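Local coordinates for uncharacterized protein (Trypanosoma brucei, PDB 2Q0X) that is of unknown function but adopts the alpha/beta-hydrolase fold and is probably a component of the paraflagellar rod, at residues A[18-32]-A[93-105]. Sequence-based numbering, arbitrary orientation. Where two conformers were deposited one is given.
Sequences FTYYKDPYCKIPVFM and DVDDLIGILLRDH
Tyr20 reaches from the strand to the helix backbone: its OH donates a hydrogen bond of 2.9 Å to Asp93 O. The hydroxyl sits well above the carbonyl plane, 66° out of it, while Leu97 N, the ordinary helical donor, comes to the same oxygen from the opposite face, so two donors grip it. With CG lodged between the backbone N and the carbonyl carbon (chi1 65°), the Tyr20 ring is directed at the helix and its OH can reach that oxygen. Leu97 crosses the tyrosine side chain at about a right angle, its CB 3.7 Å from Tyr20 CZ, and at the root of the ring Ile100 CD1 lies 3.8 Å from Tyr20 CB. Val30 and Leu97 meet tip to tip, with Val30 CG2 3.8 Å from Leu97 CD2, and Phe18 CZ closes on Leu97 CD1 at 4.0 Å. Beside the hairpin turn the aliphatic part of Lys22 passes the Asp93 carboxylate, Lys22 CD 3.8 Å from Asp93 OD2. At the far end Met32 makes a Met-aromatic contact: SD stands over one face of the His105 ring, 4.0 Å from its centroid. In alpha/beta-hydrolase terms, the antiparallel hairpin 13-21/26-33 forms one edge of the central sheet, and helix 87-104 packs across one face of the hairpin; segment 93-104 runs at 53° to strand 26-32. Strand 69-73 continues the floor, with Val73 touching both Ile28 and Leu97. Further out, Lys22 NZ hydrogen-bonds to Ser82 O, and Asp93 OD2 to Gln85 NE2. Lys27 forms a salt bridge with Asp55 of the second subunit.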
loop_
_atom_site.group_PDB
_atom_site.type_symbol
_atom_site.label_atom_id
_atom_site.label_comp_id
_atom_site.label_asym_id
_atom_site.label_seq_id
_atom_site.Cartn_x
_atom_site.Cartn_y
_atom_site.Cartn_z
ATOM N N PHE A 18 -3.864 12.908 0.848
ATOM C CA PHE A 18 -4.402 12.834 2.187
ATOM C C PHE A 18 -4.763 11.410 2.532
ATOM O O PHE A 18 -4.654 10.511 1.693
ATOM C CB PHE A 18 -5.604 13.773 2.353
ATOM C CG PHE A 18 -6.846 13.314 1.663
ATOM C CD1 PHE A 18 -7.019 13.530 0.315
ATOM C CD2 PHE A 18 -7.856 12.684 2.374
ATOM C CE1 PHE A 18 -8.166 13.120 -0.328
ATOM C CE2 PHE A 18 -9.002 12.257 1.738
ATOM C CZ PHE A 18 -9.158 12.487 0.373
ATOM N N THR A 19 -5.145 11.208 3.792
ATOM C CA THR A 19 -5.628 9.918 4.252
ATOM C C THR A 19 -6.995 10.095 4.938
ATOM O O THR A 19 -7.288 11.146 5.495
ATOM C CB THR A 19 -4.632 9.254 5.222
ATOM O OG1 THR A 19 -4.561 10.022 6.418
ATOM C CG2 THR A 19 -3.212 9.154 4.614
ATOM N N TYR A 20 -7.842 9.079 4.863
ATOM C CA TYR A 20 -9.053 9.070 5.675
ATOM C C TYR A 20 -9.079 7.792 6.492
ATOM O O TYR A 20 -8.578 6.754 6.053
ATOM C CB TYR A 20 -10.315 9.261 4.822
ATOM C CG TYR A 20 -10.610 8.138 3.848
ATOM C CD1 TYR A 20 -9.895 8.021 2.660
ATOM C CD2 TYR A 20 -11.621 7.206 4.115
ATOM C CE1 TYR A 20 -10.170 7.002 1.756
ATOM C CE2 TYR A 20 -11.890 6.180 3.240
ATOM C CZ TYR A 20 -11.161 6.083 2.042
ATOM O OH TYR A 20 -11.426 5.076 1.141
ATOM N N TYR A 21 -9.630 7.894 7.696
ATOM C CA TYR A 21 -9.612 6.793 8.658
ATOM C C TYR A 21 -10.655 5.753 8.298
ATOM O O TYR A 21 -11.844 6.054 8.187
ATOM C CB TYR A 21 -9.876 7.280 10.091
ATOM C CG TYR A 21 -8.655 7.734 10.853
ATOM C CD1 TYR A 21 -7.933 6.844 11.649
ATOM C CD2 TYR A 21 -8.236 9.058 10.809
ATOM C CE1 TYR A 21 -6.806 7.259 12.368
ATOM C CE2 TYR A 21 -7.108 9.490 11.531
ATOM C CZ TYR A 21 -6.398 8.593 12.307
ATOM O OH TYR A 21 -5.283 9.036 13.011
ATOM N N LYS A 22 -10.180 4.526 8.131
ATOM C CA LYS A 22 -11.016 3.337 8.000
ATOM C C LYS A 22 -11.351 2.819 9.393
ATOM O O LYS A 22 -12.383 2.182 9.598
ATOM C CB LYS A 22 -10.235 2.288 7.192
ATOM C CG LYS A 22 -10.660 0.820 7.313
ATOM C CD LYS A 22 -9.627 -0.060 6.588
ATOM C CE LYS A 22 -9.763 -1.546 6.880
ATOM N NZ LYS A 22 -8.456 -2.262 6.706
ATOM N N ASP A 23 -10.477 3.137 10.346
ATOM C CA ASP A 23 -10.478 2.539 11.681
ATOM C C ASP A 23 -9.198 3.083 12.311
ATOM O O ASP A 23 -8.284 3.463 11.584
ATOM C CB ASP A 23 -10.551 0.990 11.597
ATOM C CG ASP A 23 -9.218 0.296 11.849
ATOM O OD1 ASP A 23 -8.440 0.731 12.711
ATOM O OD2 ASP A 23 -8.971 -0.744 11.205
ATOM N N PRO A 24 -9.121 3.153 13.655
ATOM C CA PRO A 24 -7.970 3.834 14.282
ATOM C C PRO A 24 -6.601 3.123 14.170
ATOM O O PRO A 24 -5.729 3.357 15.004
ATOM C CB PRO A 24 -8.402 3.958 15.747
ATOM C CG PRO A 24 -9.347 2.811 15.963
ATOM C CD PRO A 24 -10.067 2.625 14.656
ATOM N N TYR A 25 -6.420 2.285 13.149
ATOM C CA TYR A 25 -5.151 1.600 12.887
ATOM C C TYR A 25 -4.781 1.620 11.403
ATOM O O TYR A 25 -3.597 1.612 11.071
ATOM C CB TYR A 25 -5.207 0.148 13.373
ATOM C CG TYR A 25 -5.194 -0.005 14.881
ATOM C CD1 TYR A 25 -4.083 0.390 15.634
ATOM C CD2 TYR A 25 -6.278 -0.567 15.554
ATOM C CE1 TYR A 25 -4.067 0.244 17.013
ATOM C CE2 TYR A 25 -6.269 -0.716 16.924
ATOM C CZ TYR A 25 -5.165 -0.310 17.650
ATOM O OH TYR A 25 -5.166 -0.463 19.012
ATOM N N CYS A 26 -5.790 1.618 10.531
ATOM C CA CYS A 26 -5.592 1.675 9.084
ATOM C C CYS A 26 -6.107 3.016 8.545
ATOM O O CYS A 26 -7.291 3.348 8.704
ATOM C CB CYS A 26 -6.326 0.531 8.356
ATOM S SG CYS A 26 -6.626 -1.024 9.267
ATOM N N LYS A 27 -5.220 3.780 7.917
ATOM C CA LYS A 27 -5.615 4.971 7.186
ATOM C C LYS A 27 -5.417 4.637 5.732
ATOM O O LYS A 27 -4.513 3.869 5.391
ATOM C CB LYS A 27 -4.730 6.161 7.508
ATOM C CG LYS A 27 -4.583 6.483 8.951
ATOM C CD LYS A 27 -3.616 7.665 9.080
ATOM C CE LYS A 27 -3.547 8.162 10.501
ATOM N NZ LYS A 27 -2.792 9.439 10.620
ATOM N N ILE A 28 -6.263 5.226 4.893
ATOM C CA ILE A 28 -6.274 4.975 3.464
ATOM C C ILE A 28 -5.775 6.230 2.740
ATOM O O ILE A 28 -6.400 7.291 2.834
ATOM C CB ILE A 28 -7.699 4.625 2.981
ATOM C CG1 ILE A 28 -8.258 3.430 3.777
ATOM C CG2 ILE A 28 -7.692 4.330 1.508
ATOM C CD1 ILE A 28 -9.755 3.260 3.644
ATOM N N PRO A 29 -4.627 6.123 2.054
ATOM C CA PRO A 29 -4.136 7.199 1.219
ATOM C C PRO A 29 -4.899 7.409 -0.075
ATOM O O PRO A 29 -5.284 6.452 -0.765
ATOM C CB PRO A 29 -2.702 6.774 0.879
ATOM C CG PRO A 29 -2.378 5.707 1.785
ATOM C CD PRO A 29 -3.668 5.012 2.090
ATOM N N VAL A 30 -5.059 8.675 -0.394
ATOM C CA VAL A 30 -5.760 9.126 -1.567
ATOM C C VAL A 30 -4.890 10.199 -2.207
ATOM O O VAL A 30 -4.508 11.166 -1.552
ATOM C CB VAL A 30 -7.160 9.738 -1.217
ATOM C CG1 VAL A 30 -7.879 10.134 -2.485
ATOM C CG2 VAL A 30 -8.020 8.771 -0.360
ATOM N N PHE A 31 -4.581 10.017 -3.475
ATOM C CA PHE A 31 -3.805 10.987 -4.241
ATOM C C PHE A 31 -4.702 11.622 -5.305
ATOM O O PHE A 31 -5.178 10.932 -6.195
ATOM C CB PHE A 31 -2.618 10.299 -4.922
ATOM C CG PHE A 31 -1.691 11.244 -5.613
ATOM C CD1 PHE A 31 -1.568 11.235 -6.983
ATOM C CD2 PHE A 31 -0.910 12.137 -4.871
ATOM C CE1 PHE A 31 -0.695 12.118 -7.613
ATOM C CE2 PHE A 31 -0.061 13.013 -5.490
ATOM C CZ PHE A 31 0.053 13.001 -6.862
ATOM N N MET A 32 -4.900 12.938 -5.205
ATOM C CA MET A 32 -5.723 13.698 -6.147
ATOM C C MET A 32 -4.859 14.568 -7.084
ATOM O O MET A 32 -3.926 15.222 -6.639
ATOM C CB MET A 32 -6.655 14.624 -5.383
ATOM C CG MET A 32 -7.302 13.994 -4.148
ATOM S SD MET A 32 -8.442 15.119 -3.335
ATOM C CE MET A 32 -7.363 16.374 -2.702
ATOM N N ASP A 93 -15.562 1.225 2.200
ATOM C CA ASP A 93 -14.468 2.196 2.334
ATOM C C ASP A 93 -14.354 3.119 1.125
ATOM O O ASP A 93 -14.178 4.320 1.279
ATOM C CB ASP A 93 -13.123 1.480 2.529
ATOM C CG ASP A 93 -13.066 0.690 3.805
ATOM O OD1 ASP A 93 -13.832 0.991 4.725
ATOM O OD2 ASP A 93 -12.265 -0.249 3.871
ATOM N N VAL A 94 -14.461 2.560 -0.073
ATOM C CA VAL A 94 -14.494 3.370 -1.299
ATOM C C VAL A 94 -15.700 4.324 -1.354
ATOM O O VAL A 94 -15.555 5.482 -1.781
ATOM C CB VAL A 94 -14.385 2.498 -2.570
ATOM C CG1 VAL A 94 -14.445 3.373 -3.833
ATOM C CG2 VAL A 94 -13.027 1.682 -2.548
ATOM N N ASP A 95 -16.866 3.857 -0.888
ATOM C CA ASP A 95 -18.068 4.699 -0.847
ATOM C C ASP A 95 -17.933 5.885 0.100
ATOM O O ASP A 95 -18.391 6.984 -0.198
ATOM C CB ASP A 95 -19.298 3.879 -0.475
ATOM C CG ASP A 95 -20.576 4.467 -1.051
ATOM O OD1 ASP A 95 -20.538 4.950 -2.215
ATOM O OD2 ASP A 95 -21.597 4.463 -0.328
ATOM N N ASP A 96 -17.288 5.646 1.237
ATOM C CA ASP A 96 -16.902 6.703 2.172
ATOM C C ASP A 96 -15.987 7.749 1.511
ATOM O O ASP A 96 -16.103 8.943 1.770
ATOM C CB ASP A 96 -16.194 6.107 3.410
ATOM C CG ASP A 96 -17.095 5.147 4.221
ATOM O OD1 ASP A 96 -18.344 5.218 4.070
ATOM O OD2 ASP A 96 -16.551 4.324 5.018
ATOM N N LEU A 97 -15.063 7.313 0.664
ATOM C CA LEU A 97 -14.215 8.262 -0.065
ATOM C C LEU A 97 -15.050 9.071 -1.070
ATOM O O LEU A 97 -14.906 10.288 -1.161
ATOM C CB LEU A 97 -13.057 7.540 -0.770
ATOM C CG LEU A 97 -12.180 8.420 -1.661
ATOM C CD1 LEU A 97 -11.681 9.668 -0.873
ATOM C CD2 LEU A 97 -11.034 7.620 -2.343
ATOM N N ILE A 98 -15.929 8.396 -1.804
ATOM C CA ILE A 98 -16.837 9.087 -2.716
ATOM C C ILE A 98 -17.606 10.201 -1.988
ATOM O O ILE A 98 -17.653 11.335 -2.461
ATOM C CB ILE A 98 -17.797 8.122 -3.429
ATOM C CG1 ILE A 98 -17.008 7.185 -4.356
ATOM C CG2 ILE A 98 -18.863 8.894 -4.242
ATOM C CD1 ILE A 98 -17.870 6.041 -4.975
ATOM N N GLY A 99 -18.188 9.879 -0.835
ATOM C CA GLY A 99 -18.807 10.867 0.013
ATOM C C GLY A 99 -17.930 12.057 0.378
ATOM O O GLY A 99 -18.376 13.220 0.323
ATOM N N ILE A 100 -16.695 11.774 0.779
ATOM C CA ILE A 100 -15.714 12.818 1.079
ATOM C C ILE A 100 -15.444 13.697 -0.147
ATOM O O ILE A 100 -15.457 14.916 -0.070
ATOM C CB ILE A 100 -14.393 12.194 1.569
ATOM C CG1 ILE A 100 -14.551 11.688 3.004
ATOM C CG2 ILE A 100 -13.200 13.189 1.425
ATOM C CD1 ILE A 100 -13.505 10.599 3.359
ATOM N N LEU A 101 -15.212 13.077 -1.287
ATOM C CA LEU A 101 -14.958 13.836 -2.508
ATOM C C LEU A 101 -16.121 14.761 -2.907
ATOM O O LEU A 101 -15.918 15.912 -3.334
ATOM C CB LEU A 101 -14.670 12.877 -3.657
ATOM C CG LEU A 101 -13.330 12.140 -3.594
ATOM C CD1 LEU A 101 -13.268 11.054 -4.635
ATOM C CD2 LEU A 101 -12.157 13.144 -3.764
ATOM N N LEU A 102 -17.337 14.235 -2.788
ATOM C CA LEU A 102 -18.527 14.994 -3.141
ATOM C C LEU A 102 -18.682 16.180 -2.214
ATOM O O LEU A 102 -18.787 17.311 -2.677
ATOM C CB LEU A 102 -19.777 14.118 -3.111
ATOM C CG LEU A 102 -19.847 12.985 -4.138
ATOM C CD1 LEU A 102 -21.118 12.146 -3.929
ATOM C CD2 LEU A 102 -19.767 13.514 -5.559
ATOM N N ARG A 103 -18.676 15.957 -0.907
ATOM C CA ARG A 103 -18.957 17.092 -0.016
ATOM C C ARG A 103 -17.738 17.975 0.240
ATOM O O ARG A 103 -17.881 19.197 0.333
ATOM C CB ARG A 103 -19.674 16.710 1.294
ATOM C CG ARG A 103 -19.463 15.315 1.811
ATOM C CD ARG A 103 -20.058 15.102 3.188
ATOM N NE ARG A 103 -19.526 16.062 4.163
ATOM C CZ ARG A 103 -18.327 16.010 4.751
ATOM N NH1 ARG A 103 -17.460 15.027 4.500
ATOM N NH2 ARG A 103 -17.996 16.964 5.613
ATOM N N ASP A 104 -16.548 17.385 0.321
ATOM C CA ASP A 104 -15.373 18.153 0.747
ATOM C C ASP A 104 -14.504 18.701 -0.384
ATOM O O ASP A 104 -13.777 19.662 -0.166
ATOM C CB ASP A 104 -14.545 17.365 1.761
ATOM C CG ASP A 104 -15.323 17.063 3.031
ATOM O OD1 ASP A 104 -16.197 17.871 3.404
ATOM O OD2 ASP A 104 -15.065 16.024 3.668
ATOM N N HIS A 105 -14.618 18.162 -1.594
ATOM C CA HIS A 105 -13.768 18.622 -2.704
ATOM C C HIS A 105 -14.517 19.131 -3.951
ATOM O O HIS A 105 -13.978 19.117 -5.048
ATOM C CB HIS A 105 -12.752 17.520 -3.046
ATOM C CG HIS A 105 -11.800 17.230 -1.928
ATOM N ND1 HIS A 105 -12.008 16.219 -1.015
ATOM C CD2 HIS A 105 -10.658 17.847 -1.548
ATOM C CE1 HIS A 105 -11.031 16.219 -0.127
ATOM N NE2 HIS A 105 -10.203 17.203 -0.424
#